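Local coordinates for Blr6230 protein (Bradyrhizobium diazoefficiens USDA 110, PDB 5NGG), which probably hydrolyses beta-lactam antibiotics as a zinc-dependent metallo-beta-lactamase of subclass B3, at residues D45-V50 with R195-F200. Residues are numbered along the deposited sequence; the frame is centred on the assembly and turned at random.
Sequences DNIYYV and REVLFF
In the core between the two mixed sheets of the metallo-beta-lactamase alpha-beta/beta-alpha sandwich, Ile47 meets Val197 and Phe199, a clear case of two facing strands meeting through hydrocarbon. Strand 47-49 belongs to one sheet and strand 193-199 to the other, and the CA atoms of Ile47 and Val197 stay 9.7 Å apart, so the gap is bridged by side chains and not by backbone pairing. With CG1 beside the backbone N (chi1 -58°) and the chain extended beyond it (chi2 171°), Ile47 carries its CD1 methyl across to the facing strand. There Ile47 CD1 meets Val197 tip to tip, 3.9 Å from Val197 CG1 and 4.0 Å from Val197 CG2, resting against both branches of the valine. Ile47 CD1 also lies 3.9 Å from Phe199 CZ, approaching the ring obliquely, while the second branch, Ile47 CG2, stands 4.1 Å from that CZ. Tyr58 meets the Phe199 ring edge-to-face, and Leu239 adjoins both Val197 and Phe199, extending the apolar layer. Phe199 remains about 10 Å, side chain to side chain, from the zinc ligand His101. Contacts near van der Waals distance among three buried apolar side chains imply cohesion by dispersion and exclusion of water, without directional bonds between the two strands.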
# COMPACT_ATOMS: atom_id res chain seq x y z
N ASP A 45 -10.32 -8.26 -13.20
CA ASP A 45 -9.90 -7.75 -14.51
C ASP A 45 -8.37 -7.85 -14.61
O ASP A 45 -7.83 -8.97 -14.53
CB ASP A 45 -10.48 -6.35 -14.72
CG ASP A 45 -10.43 -5.87 -16.17
OD1 ASP A 45 -10.01 -6.64 -17.08
OD2 ASP A 45 -10.82 -4.70 -16.39
N ASN A 46 -7.66 -6.73 -14.81
CA ASN A 46 -6.22 -6.74 -15.03
C ASN A 46 -5.39 -6.52 -13.77
O ASN A 46 -4.21 -6.23 -13.88
CB ASN A 46 -5.85 -5.74 -16.13
CG ASN A 46 -6.21 -4.30 -15.84
OD1 ASN A 46 -7.21 -4.02 -15.16
ND2 ASN A 46 -5.45 -3.39 -16.43
N ILE A 47 -5.98 -6.72 -12.60
CA ILE A 47 -5.31 -6.61 -11.30
C ILE A 47 -5.07 -8.02 -10.74
O ILE A 47 -6.03 -8.79 -10.56
CB ILE A 47 -6.11 -5.78 -10.28
CG1 ILE A 47 -6.37 -4.36 -10.79
CG2 ILE A 47 -5.37 -5.76 -8.94
CD1 ILE A 47 -7.31 -3.56 -9.94
N TYR A 48 -3.81 -8.31 -10.44
CA TYR A 48 -3.38 -9.63 -9.98
C TYR A 48 -2.67 -9.47 -8.63
O TYR A 48 -1.84 -8.58 -8.45
CB TYR A 48 -2.39 -10.29 -10.97
CG TYR A 48 -2.98 -10.53 -12.34
CD1 TYR A 48 -3.17 -9.48 -13.24
CD2 TYR A 48 -3.41 -11.81 -12.73
CE1 TYR A 48 -3.75 -9.69 -14.48
CE2 TYR A 48 -3.98 -12.02 -13.98
CZ TYR A 48 -4.14 -10.97 -14.85
OH TYR A 48 -4.73 -11.18 -16.08
N TYR A 49 -3.00 -10.36 -7.68
CA TYR A 49 -2.35 -10.37 -6.36
C TYR A 49 -1.10 -11.24 -6.44
O TYR A 49 -1.20 -12.40 -6.85
CB TYR A 49 -3.32 -10.94 -5.31
CG TYR A 49 -2.82 -10.83 -3.90
CD1 TYR A 49 -1.95 -11.78 -3.35
CD2 TYR A 49 -3.21 -9.77 -3.09
CE1 TYR A 49 -1.47 -11.67 -2.05
CE2 TYR A 49 -2.73 -9.67 -1.78
CZ TYR A 49 -1.86 -10.60 -1.26
OH TYR A 49 -1.43 -10.41 0.03
N VAL A 50 0.06 -10.70 -6.04
CA VAL A 50 1.35 -11.41 -6.04
C VAL A 50 2.10 -11.24 -4.71
O VAL A 50 3.31 -11.47 -4.63
CB VAL A 50 2.25 -11.01 -7.24
CG1 VAL A 50 1.60 -11.40 -8.55
CG2 VAL A 50 2.56 -9.52 -7.22
N ARG A 195 -16.11 -0.55 -12.75
CA ARG A 195 -16.01 -0.52 -11.29
C ARG A 195 -14.75 0.23 -10.91
O ARG A 195 -13.69 0.08 -11.54
CB ARG A 195 -15.95 -1.94 -10.74
CG ARG A 195 -17.23 -2.74 -10.92
CD ARG A 195 -18.32 -2.23 -10.01
NE ARG A 195 -19.55 -2.98 -10.10
CZ ARG A 195 -20.57 -2.84 -9.26
NH1 ARG A 195 -20.51 -1.98 -8.25
NH2 ARG A 195 -21.65 -3.59 -9.41
N GLU A 196 -14.86 1.08 -9.88
CA GLU A 196 -13.74 1.92 -9.43
C GLU A 196 -13.01 1.22 -8.29
O GLU A 196 -13.61 0.86 -7.27
CB GLU A 196 -14.25 3.30 -9.03
CG GLU A 196 -15.21 3.91 -10.07
CD GLU A 196 -14.77 3.85 -11.54
OE1 GLU A 196 -13.56 4.00 -11.80
OE2 GLU A 196 -15.62 3.66 -12.46
N VAL A 197 -11.70 1.09 -8.45
CA VAL A 197 -10.81 0.43 -7.48
C VAL A 197 -9.99 1.50 -6.77
O VAL A 197 -9.50 2.42 -7.42
CB VAL A 197 -9.87 -0.54 -8.22
CG1 VAL A 197 -8.90 -1.21 -7.24
CG2 VAL A 197 -10.64 -1.58 -9.02
N LEU A 198 -9.82 1.36 -5.45
CA LEU A 198 -8.84 2.16 -4.72
C LEU A 198 -7.83 1.26 -4.08
O LEU A 198 -8.17 0.44 -3.22
CB LEU A 198 -9.49 3.04 -3.66
CG LEU A 198 -8.58 4.12 -3.06
CD1 LEU A 198 -8.31 5.21 -4.07
CD2 LEU A 198 -9.16 4.68 -1.77
N PHE A 199 -6.55 1.45 -4.44
CA PHE A 199 -5.44 0.91 -3.65
C PHE A 199 -5.22 1.92 -2.51
O PHE A 199 -4.49 2.90 -2.66
CB PHE A 199 -4.19 0.78 -4.51
CG PHE A 199 -4.33 -0.17 -5.68
CD1 PHE A 199 -4.78 0.27 -6.93
CD2 PHE A 199 -3.96 -1.50 -5.56
CE1 PHE A 199 -4.85 -0.60 -8.00
CE2 PHE A 199 -4.05 -2.37 -6.62
CZ PHE A 199 -4.51 -1.91 -7.84
N PHE A 200 -5.92 1.70 -1.40
CA PHE A 200 -5.84 2.59 -0.24
C PHE A 200 -4.45 2.44 0.37
O PHE A 200 -3.91 1.35 0.44
CB PHE A 200 -6.95 2.21 0.74
CG PHE A 200 -6.95 3.05 2.00
CD1 PHE A 200 -7.17 4.41 1.93
CD2 PHE A 200 -6.73 2.47 3.26
CE1 PHE A 200 -7.17 5.20 3.07
CE2 PHE A 200 -6.70 3.26 4.40
CZ PHE A 200 -6.93 4.62 4.31